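Side-chain contacts in resiniferatoxin-binding, phosphotriesterase-related protein (Rhodobacter sphaeroides 2.4.1, PDB 3K2G), which binds two zinc ions in a TIM-barrel fold of the phosphotriesterase family and is probably a metal-dependent phosphoester hydrolase: residues A90-F95 / R119-E124; D151-E156 / E188-R193; D155-E160 / A196-R201. All blocks are in the same frame, centred on the assembly; numbering follows the deposited sequence.

Contact 1: A90-F95 / R119-E124; sequences AEVKQF and RRISAE
Val92 and Ile121 supply the apolar part of this contact, meeting methyl to methyl: Val92 CG2 lies 4.3 Å from Ile121 CG2. Val92 points its CB toward helix 115-125, and the same side chain rests on Ile103 of strand 102-105, so it packs against a barrel strand and the next outer helix together. Ile121 leans on Leu85, earlier on helix 85-97.

The second meeting is between a lysine chain and a backbone carbonyl. Lys93 runs fully extended beyond CG, and its CE comes 3.6 Å from Glu124 O. Its ammonium does not pair with the carboxylate of that residue; Lys93 NZ and Glu124 OE1 remain 5.6 Å apart.

A salt bridge lies within helix 115-125. Arg120 NE donates to Glu124 OE2 at 2.8 Å, on the syn side but tilted out of the carboxylate plane, with the oxygen close to the guanidinium plane. Arg120 NH2 makes a second salt bridge, to Asp86 of helix 85-97, outside the two segments.

The chemistry is therefore divided: a thin buried hydrocarbon seam sits beside an exposed polar margin, where the lysine could add at most a weak, longer-range attraction to Glu124.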
loop_
_atom_site.group_PDB
_atom_site.type_symbol
_atom_site.label_atom_id
_atom_site.label_comp_id
_atom_site.label_asym_id
_atom_site.label_seq_id
_atom_site.Cartn_x
_atom_site.Cartn_y
_atom_site.Cartn_z
ATOM N N ALA B 90 26.740 35.821 -0.557
ATOM C CA ALA B 90 25.530 36.334 -1.192
ATOM C C ALA B 90 24.394 35.316 -1.091
ATOM O O ALA B 90 23.245 35.669 -0.814
ATOM C CB ALA B 90 25.798 36.669 -2.660
ATOM N N GLU B 91 24.726 34.050 -1.318
ATOM C CA GLU B 91 23.733 32.984 -1.263
ATOM C C GLU B 91 23.178 32.820 0.150
ATOM O O GLU B 91 21.993 32.549 0.324
ATOM C CB GLU B 91 24.355 31.675 -1.744
ATOM C CG GLU B 91 24.672 31.635 -3.243
ATOM C CD GLU B 91 23.439 31.391 -4.109
ATOM O OE1 GLU B 91 22.509 30.690 -3.648
ATOM O OE2 GLU B 91 23.403 31.882 -5.258
ATOM N N VAL B 92 24.036 32.988 1.155
ATOM C CA VAL B 92 23.606 32.866 2.544
ATOM C C VAL B 92 22.736 34.058 2.940
ATOM O O VAL B 92 21.806 33.925 3.740
ATOM C CB VAL B 92 24.824 32.754 3.499
ATOM C CG1 VAL B 92 24.379 32.891 4.953
ATOM C CG2 VAL B 92 25.511 31.413 3.293
ATOM N N LYS B 93 23.024 35.226 2.379
ATOM C CA LYS B 93 22.224 36.398 2.697
ATOM C C LYS B 93 20.767 36.188 2.298
ATOM O O LYS B 93 19.871 36.824 2.853
ATOM C CB LYS B 93 22.785 37.638 2.005
ATOM C CG LYS B 93 24.075 38.158 2.624
ATOM C CD LYS B 93 24.528 39.431 1.924
ATOM C CE LYS B 93 25.828 39.958 2.511
ATOM N NZ LYS B 93 26.288 41.199 1.824
ATOM N N GLN B 94 20.521 35.295 1.340
ATOM C CA GLN B 94 19.151 35.014 0.916
ATOM C C GLN B 94 18.386 34.331 2.048
ATOM O O GLN B 94 17.196 34.592 2.263
ATOM C CB GLN B 94 19.143 34.105 -0.310
ATOM C CG GLN B 94 19.568 34.769 -1.592
ATOM C CD GLN B 94 19.529 33.804 -2.756
ATOM O OE1 GLN B 94 18.559 33.060 -2.920
ATOM N NE2 GLN B 94 20.580 33.809 -3.571
ATOM N N PHE B 95 19.077 33.443 2.756
ATOM C CA PHE B 95 18.490 32.717 3.881
ATOM C C PHE B 95 18.163 33.718 4.980
ATOM O O PHE B 95 17.063 33.717 5.528
ATOM C CB PHE B 95 19.483 31.674 4.399
ATOM C CG PHE B 95 19.028 30.948 5.637
ATOM C CD1 PHE B 95 17.786 30.319 5.682
ATOM C CD2 PHE B 95 19.868 30.850 6.742
ATOM C CE1 PHE B 95 17.392 29.597 6.806
ATOM C CE2 PHE B 95 19.486 30.129 7.875
ATOM C CZ PHE B 95 18.244 29.500 7.907
ATOM N N ARG B 119 34.083 32.178 9.549
ATOM C CA ARG B 119 34.005 33.419 10.310
ATOM C C ARG B 119 33.753 34.628 9.410
ATOM O O ARG B 119 33.009 35.543 9.773
ATOM C CB ARG B 119 35.282 33.612 11.133
ATOM C CG ARG B 119 35.286 32.801 12.425
ATOM C CD ARG B 119 36.608 32.891 13.169
ATOM N NE ARG B 119 36.476 32.402 14.542
ATOM C CZ ARG B 119 37.478 32.313 15.414
ATOM N NH1 ARG B 119 38.705 32.674 15.062
ATOM N NH2 ARG B 119 37.247 31.874 16.646
ATOM N N ARG B 120 34.364 34.637 8.233
ATOM C CA ARG B 120 34.152 35.751 7.320
ATOM C C ARG B 120 32.697 35.716 6.862
ATOM O O ARG B 120 32.043 36.754 6.748
ATOM C CB ARG B 120 35.086 35.654 6.112
ATOM C CG ARG B 120 34.827 36.727 5.066
ATOM C CD ARG B 120 35.723 36.572 3.852
ATOM N NE ARG B 120 35.195 37.322 2.714
ATOM C CZ ARG B 120 35.668 37.245 1.474
ATOM N NH1 ARG B 120 36.693 36.450 1.195
ATOM N NH2 ARG B 120 35.104 37.954 0.507
ATOM N N ILE B 121 32.186 34.513 6.618
ATOM C CA ILE B 121 30.803 34.367 6.180
ATOM C C ILE B 121 29.838 34.830 7.270
ATOM O O ILE B 121 28.905 35.586 7.001
ATOM C CB ILE B 121 30.493 32.903 5.802
ATOM C CG1 ILE B 121 31.389 32.479 4.634
ATOM C CG2 ILE B 121 29.025 32.760 5.441
ATOM C CD1 ILE B 121 31.234 31.036 4.222
ATOM N N SER B 122 30.069 34.386 8.502
ATOM C CA SER B 122 29.203 34.782 9.606
ATOM C C SER B 122 29.313 36.286 9.831
ATOM O O SER B 122 28.319 36.957 10.102
ATOM C CB SER B 122 29.586 34.041 10.891
ATOM O OG SER B 122 30.861 34.443 11.357
ATOM N N ALA B 123 30.525 36.815 9.707
ATOM C CA ALA B 123 30.742 38.243 9.906
ATOM C C ALA B 123 30.007 39.098 8.874
ATOM O O ALA B 123 29.332 40.062 9.230
ATOM C CB ALA B 123 32.235 38.557 9.879
ATOM N N GLU B 124 30.122 38.737 7.599
ATOM C CA GLU B 124 29.478 39.510 6.538
ATOM C C GLU B 124 27.989 39.261 6.320
ATOM O O GLU B 124 27.304 40.105 5.744
ATOM C CB GLU B 124 30.217 39.300 5.216
ATOM C CG GLU B 124 31.631 39.851 5.208
ATOM C CD GLU B 124 32.308 39.677 3.866
ATOM O OE1 GLU B 124 31.665 39.978 2.842
ATOM O OE2 GLU B 124 33.482 39.248 3.834
#

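Contact 2: D151-E156 / E188-R193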
loop_
_atom_site.group_PDB
_atom_site.type_symbol
_atom_site.label_atom_id
_atom_site.label_comp_id
_atom_site.label_asym_id
_atom_site.label_seq_id
_atom_site.Cartn_x
_atom_site.Cartn_y
_atom_site.Cartn_z
ATOM N N ASP B 151 40.567 6.162 19.846
ATOM C CA ASP B 151 40.770 7.118 20.927
ATOM C C ASP B 151 41.542 8.356 20.479
ATOM O O ASP B 151 41.281 9.460 20.962
ATOM C CB ASP B 151 41.471 6.451 22.117
ATOM C CG ASP B 151 40.570 5.461 22.843
ATOM O OD1 ASP B 151 39.383 5.786 23.068
ATOM O OD2 ASP B 151 41.048 4.364 23.199
ATOM N N ASP B 152 42.482 8.186 19.552
ATOM C CA ASP B 152 43.256 9.324 19.057
ATOM C C ASP B 152 42.312 10.267 18.309
ATOM O O ASP B 152 42.443 11.488 18.381
ATOM C CB ASP B 152 44.376 8.855 18.119
ATOM C CG ASP B 152 45.374 7.938 18.807
ATOM O OD1 ASP B 152 45.847 8.288 19.909
ATOM O OD2 ASP B 152 45.689 6.870 18.241
ATOM N N ILE B 153 41.355 9.688 17.593
ATOM C CA ILE B 153 40.378 10.476 16.851
ATOM C C ILE B 153 39.501 11.229 17.844
ATOM O O ILE B 153 39.175 12.399 17.638
ATOM C CB ILE B 153 39.505 9.571 15.956
ATOM C CG1 ILE B 153 40.363 9.020 14.812
ATOM C CG2 ILE B 153 38.309 10.354 15.408
ATOM C CD1 ILE B 153 39.668 8.010 13.935
ATOM N N ALA B 154 39.123 10.553 18.925
ATOM C CA ALA B 154 38.302 11.182 19.954
ATOM C C ALA B 154 39.096 12.339 20.555
ATOM O O ALA B 154 38.557 13.422 20.778
ATOM C CB ALA B 154 37.938 10.168 21.032
ATOM N N ASP B 155 40.385 12.107 20.805
ATOM C CA ASP B 155 41.242 13.146 21.370
ATOM C C ASP B 155 41.293 14.382 20.465
ATOM O O ASP B 155 41.258 15.514 20.948
ATOM C CB ASP B 155 42.670 12.619 21.600
ATOM C CG ASP B 155 42.746 11.580 22.710
ATOM O OD1 ASP B 155 41.858 11.570 23.586
ATOM O OD2 ASP B 155 43.708 10.779 22.716
ATOM N N GLU B 156 41.369 14.172 19.153
ATOM C CA GLU B 156 41.425 15.301 18.223
ATOM C C GLU B 156 40.160 16.129 18.325
ATOM O O GLU B 156 40.210 17.358 18.336
ATOM C CB GLU B 156 41.583 14.824 16.772
ATOM C CG GLU B 156 42.798 13.942 16.530
ATOM C CD GLU B 156 43.022 13.625 15.059
ATOM O OE1 GLU B 156 42.033 13.365 14.335
ATOM O OE2 GLU B 156 44.197 13.625 14.632
ATOM N N GLU B 188 35.872 3.367 8.774
ATOM C CA GLU B 188 34.716 4.205 9.054
ATOM C C GLU B 188 34.140 3.853 10.423
ATOM O O GLU B 188 33.659 4.731 11.144
ATOM C CB GLU B 188 33.670 4.027 7.949
ATOM C CG GLU B 188 34.249 4.284 6.562
ATOM C CD GLU B 188 33.273 4.015 5.442
ATOM O OE1 GLU B 188 32.443 3.096 5.580
ATOM O OE2 GLU B 188 33.350 4.715 4.413
ATOM N N GLU B 189 34.205 2.573 10.780
ATOM C CA GLU B 189 33.709 2.107 12.072
ATOM C C GLU B 189 34.574 2.690 13.184
ATOM O O GLU B 189 34.062 3.125 14.219
ATOM C CB GLU B 189 33.749 0.579 12.153
ATOM C CG GLU B 189 33.105 0.028 13.419
ATOM C CD GLU B 189 33.139 -1.490 13.495
ATOM O OE1 GLU B 189 32.627 -2.149 12.566
ATOM O OE2 GLU B 189 33.670 -2.025 14.491
ATOM N N LYS B 190 35.888 2.682 12.966
ATOM C CA LYS B 190 36.834 3.227 13.936
ATOM C C LYS B 190 36.560 4.715 14.080
ATOM O O LYS B 190 36.557 5.261 15.182
ATOM C CB LYS B 190 38.272 3.029 13.456
ATOM C CG LYS B 190 39.330 3.529 14.440
ATOM C CD LYS B 190 40.721 3.501 13.820
ATOM C CE LYS B 190 40.818 4.472 12.653
ATOM N NZ LYS B 190 42.111 4.364 11.930
ATOM N N SER B 191 36.338 5.368 12.946
ATOM C CA SER B 191 36.050 6.791 12.926
ATOM C C SER B 191 34.803 7.086 13.757
ATOM O O SER B 191 34.804 7.990 14.594
ATOM C CB SER B 191 35.828 7.252 11.484
ATOM O OG SER B 191 35.345 8.581 11.439
ATOM N N LEU B 192 33.744 6.319 13.521
ATOM C CA LEU B 192 32.488 6.505 14.240
ATOM C C LEU B 192 32.617 6.222 15.733
ATOM O O LEU B 192 31.998 6.903 16.549
ATOM C CB LEU B 192 31.391 5.619 13.642
ATOM C CG LEU B 192 30.000 5.800 14.266
ATOM C CD1 LEU B 192 29.570 7.254 14.144
ATOM C CD2 LEU B 192 28.996 4.886 13.586
ATOM N N ARG B 193 33.407 5.213 16.089
ATOM C CA ARG B 193 33.612 4.876 17.494
ATOM C C ARG B 193 34.336 6.020 18.198
ATOM O O ARG B 193 33.994 6.384 19.323
ATOM C CB ARG B 193 34.420 3.580 17.630
ATOM C CG ARG B 193 33.665 2.325 17.207
ATOM C CD ARG B 193 34.470 1.065 17.504
ATOM N NE ARG B 193 33.748 -0.163 17.170
ATOM C CZ ARG B 193 32.659 -0.595 17.802
ATOM N NH1 ARG B 193 32.152 0.094 18.812
ATOM N NH2 ARG B 193 32.072 -1.720 17.420
#
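Two neighbouring outer helices of the TIM barrel, 150-162 and 186-202, meet here on either side in sequence of strand 175-178, in the helix-strand-helix order of the alternating beta/alpha fold. Ile153 carries the contact from its side, pointing its CB at the partner helix and reaching it with the CD1 methyl.

That methyl has two supports. Ile153 CD1 sits 3.9 Å from Lys190 CE and equally 3.9 Å from Ser191 CA, on the helix backbone itself. The CB of Ser191 turns away from Ile153, which leaves its backbone to receive the methyl; the two CA atoms of Ile153 and Ser191 are 6.9 Å apart. The side chains of Ile153 and Lys190 cross at about a right angle. Lys190 begins with CG anti to the backbone N (chi1 -178°) and then bends at chi3 (65°), carrying its amine to Leu148 O and Ala145 O. These bonds anchor the polar end of a chain whose CE methylene is what the isoleucine touches.

On the flank of helix 186-202, Arg193 NE holds Glu189 OE2 at 3.3 Å, on the anti side and somewhat out of the carboxylate plane. Arg193 also pairs with Glu226 and Glu227, and Leu192 packs on helix 217-226. Ser191 also packs on Ile178 of strand 175-178 and on Tyr135 and Met141 of a loop.

Contact 3: D155-E160 / A196-R201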
loop_
_atom_site.group_PDB
_atom_site.type_symbol
_atom_site.label_atom_id
_atom_site.label_comp_id
_atom_site.label_asym_id
_atom_site.label_seq_id
_atom_site.Cartn_x
_atom_site.Cartn_y
_atom_site.Cartn_z
ATOM N N ASP B 155 40.385 12.107 20.805
ATOM C CA ASP B 155 41.242 13.146 21.370
ATOM C C ASP B 155 41.293 14.382 20.465
ATOM O O ASP B 155 41.258 15.514 20.948
ATOM C CB ASP B 155 42.670 12.619 21.600
ATOM C CG ASP B 155 42.746 11.580 22.710
ATOM O OD1 ASP B 155 41.858 11.570 23.586
ATOM O OD2 ASP B 155 43.708 10.779 22.716
ATOM N N GLU B 156 41.369 14.172 19.153
ATOM C CA GLU B 156 41.425 15.301 18.223
ATOM C C GLU B 156 40.160 16.129 18.325
ATOM O O GLU B 156 40.210 17.358 18.336
ATOM C CB GLU B 156 41.583 14.824 16.772
ATOM C CG GLU B 156 42.798 13.942 16.530
ATOM C CD GLU B 156 43.022 13.625 15.059
ATOM O OE1 GLU B 156 42.033 13.365 14.335
ATOM O OE2 GLU B 156 44.197 13.625 14.632
ATOM N N ILE B 157 39.023 15.441 18.388
ATOM C CA ILE B 157 37.727 16.103 18.474
ATOM C C ILE B 157 37.571 16.872 19.785
ATOM O O ILE B 157 37.043 17.987 19.808
ATOM C CB ILE B 157 36.580 15.073 18.317
ATOM C CG1 ILE B 157 36.603 14.503 16.895
ATOM C CG2 ILE B 157 35.233 15.728 18.606
ATOM C CD1 ILE B 157 35.634 13.363 16.655
ATOM N N VAL B 158 38.034 16.276 20.877
ATOM C CA VAL B 158 37.948 16.925 22.184
ATOM C C VAL B 158 38.769 18.216 22.185
ATOM O O VAL B 158 38.364 19.223 22.766
ATOM C CB VAL B 158 38.481 16.000 23.304
ATOM C CG1 VAL B 158 38.568 16.763 24.623
ATOM C CG2 VAL B 158 37.578 14.793 23.451
ATOM N N ALA B 159 39.926 18.176 21.532
ATOM C CA ALA B 159 40.806 19.337 21.462
ATOM C C ALA B 159 40.176 20.498 20.693
ATOM O O ALA B 159 40.400 21.661 21.022
ATOM C CB ALA B 159 42.140 18.940 20.827
ATOM N N GLU B 160 39.383 20.182 19.672
ATOM C CA GLU B 160 38.737 21.214 18.868
ATOM C C GLU B 160 37.517 21.787 19.583
ATOM O O GLU B 160 37.075 22.895 19.289
ATOM C CB GLU B 160 38.329 20.644 17.508
ATOM C CG GLU B 160 39.469 19.934 16.804
ATOM C CD GLU B 160 39.135 19.525 15.385
ATOM O OE1 GLU B 160 38.045 18.955 15.156
ATOM O OE2 GLU B 160 39.978 19.762 14.499
ATOM N N ALA B 196 31.847 8.801 18.713
ATOM C CA ALA B 196 30.907 8.527 19.793
ATOM C C ALA B 196 31.585 8.725 21.144
ATOM O O ALA B 196 30.973 9.227 22.083
ATOM C CB ALA B 196 30.367 7.109 19.679
ATOM N N ARG B 197 32.850 8.330 21.244
ATOM C CA ARG B 197 33.573 8.504 22.494
ATOM C C ARG B 197 33.752 9.992 22.736
ATOM O O ARG B 197 33.719 10.457 23.875
ATOM C CB ARG B 197 34.924 7.781 22.441
ATOM C CG ARG B 197 34.754 6.271 22.370
ATOM C CD ARG B 197 36.073 5.512 22.301
ATOM N NE ARG B 197 35.842 4.100 22.001
ATOM C CZ ARG B 197 36.802 3.222 21.723
ATOM N NH1 ARG B 197 38.070 3.607 21.710
ATOM N NH2 ARG B 197 36.493 1.960 21.442
ATOM N N ALA B 198 33.923 10.749 21.657
ATOM C CA ALA B 198 34.081 12.192 21.778
ATOM C C ALA B 198 32.750 12.789 22.203
ATOM O O ALA B 198 32.709 13.815 22.883
ATOM C CB ALA B 198 34.529 12.795 20.448
ATOM N N GLN B 199 31.655 12.145 21.806
ATOM C CA GLN B 199 30.333 12.639 22.169
ATOM C C GLN B 199 30.174 12.523 23.685
ATOM O O GLN B 199 29.662 13.434 24.339
ATOM C CB GLN B 199 29.251 11.831 21.449
ATOM C CG GLN B 199 27.867 12.480 21.409
ATOM C CD GLN B 199 27.182 12.515 22.763
ATOM O OE1 GLN B 199 27.108 11.499 23.456
ATOM N NE2 GLN B 199 26.661 13.686 23.141
ATOM N N VAL B 200 30.620 11.403 24.242
ATOM C CA VAL B 200 30.525 11.189 25.685
ATOM C C VAL B 200 31.425 12.172 26.436
ATOM O O VAL B 200 31.009 12.789 27.420
ATOM C CB VAL B 200 30.936 9.744 26.069
ATOM C CG1 VAL B 200 30.912 9.572 27.590
ATOM C CG2 VAL B 200 29.989 8.742 25.417
ATOM N N ARG B 201 32.656 12.327 25.962
ATOM C CA ARG B 201 33.607 13.221 26.617
ATOM C C ARG B 201 33.286 14.716 26.526
ATOM O O ARG B 201 33.399 15.427 27.523
ATOM C CB ARG B 201 35.019 12.941 26.085
ATOM C CG ARG B 201 35.505 11.528 26.398
ATOM C CD ARG B 201 36.723 11.127 25.567
ATOM N NE ARG B 201 37.893 11.969 25.818
ATOM C CZ ARG B 201 39.036 11.873 25.144
ATOM N NH1 ARG B 201 39.162 10.972 24.177
ATOM N NH2 ARG B 201 40.051 12.680 25.431
#
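Arg201 grips Asp155 end-on, with both terminal nitrogens converging on one carboxylate oxygen. Asp155 OD1 lies 2.8 Å from Arg201 NH2 and the same 2.8 Å from Arg201 NH1, almost exactly in the guanidinium plane. The two N-H...O angles, 144° and 143°, are almost equal and clearly bent, as expected when one acceptor is shared by two diverging donors. NH2 meets OD1 nearly along its C-O bond; NH1 comes on the anti side, well out of the carboxylate plane, and carboxylate and guanidinium planes stand 83° apart. A bend at chi3 turns the arginine head toward Asp155 on helix 150-162, and its NE is taken by Glu5 in a further salt bridge.

Val158 covers one guanidinium face, its CG2 3.7 Å from Arg201 CZ and offset toward the rim. Deeper in, Ile157 CG2 presses on Ala198 CB at 3.5 Å, and both residues rest on Ile175 of strand 175-178. Consistent with the small alanine side chain, the CA atoms of Val158 and Ala198 are 6.1 Å apart.

The guanidinium is thus held by the carboxylates of Asp155 and Glu5, which ties this helix pair to the N-terminal region, beside the apolar contact of Ile157 with Ala198.

How the contacts relate
Contacts 2 and 3 are successive stretches of one helix-helix interface, formed by helices 150-162 and 186-202, with centres 8 Å apart and Asp155 and Glu156 in common. A salt bridge joins them, Asp151 OD1 to Arg197 NH1 at 2.9 Å, and Ala154 packs on Arg197 and Arg201. Contact 1 binds an earlier helix pair of the barrel, its centre 32 Å from that of contact 2 and 29 Å from that of contact 3. All lie outside the zinc site: side chains of Ile121 and His36 are about 9 Å apart, those of Ser191 and the zinc ligand Tyr136 about 7 Å, and those of Ile157 and the bridging Glu177 about 11 Å.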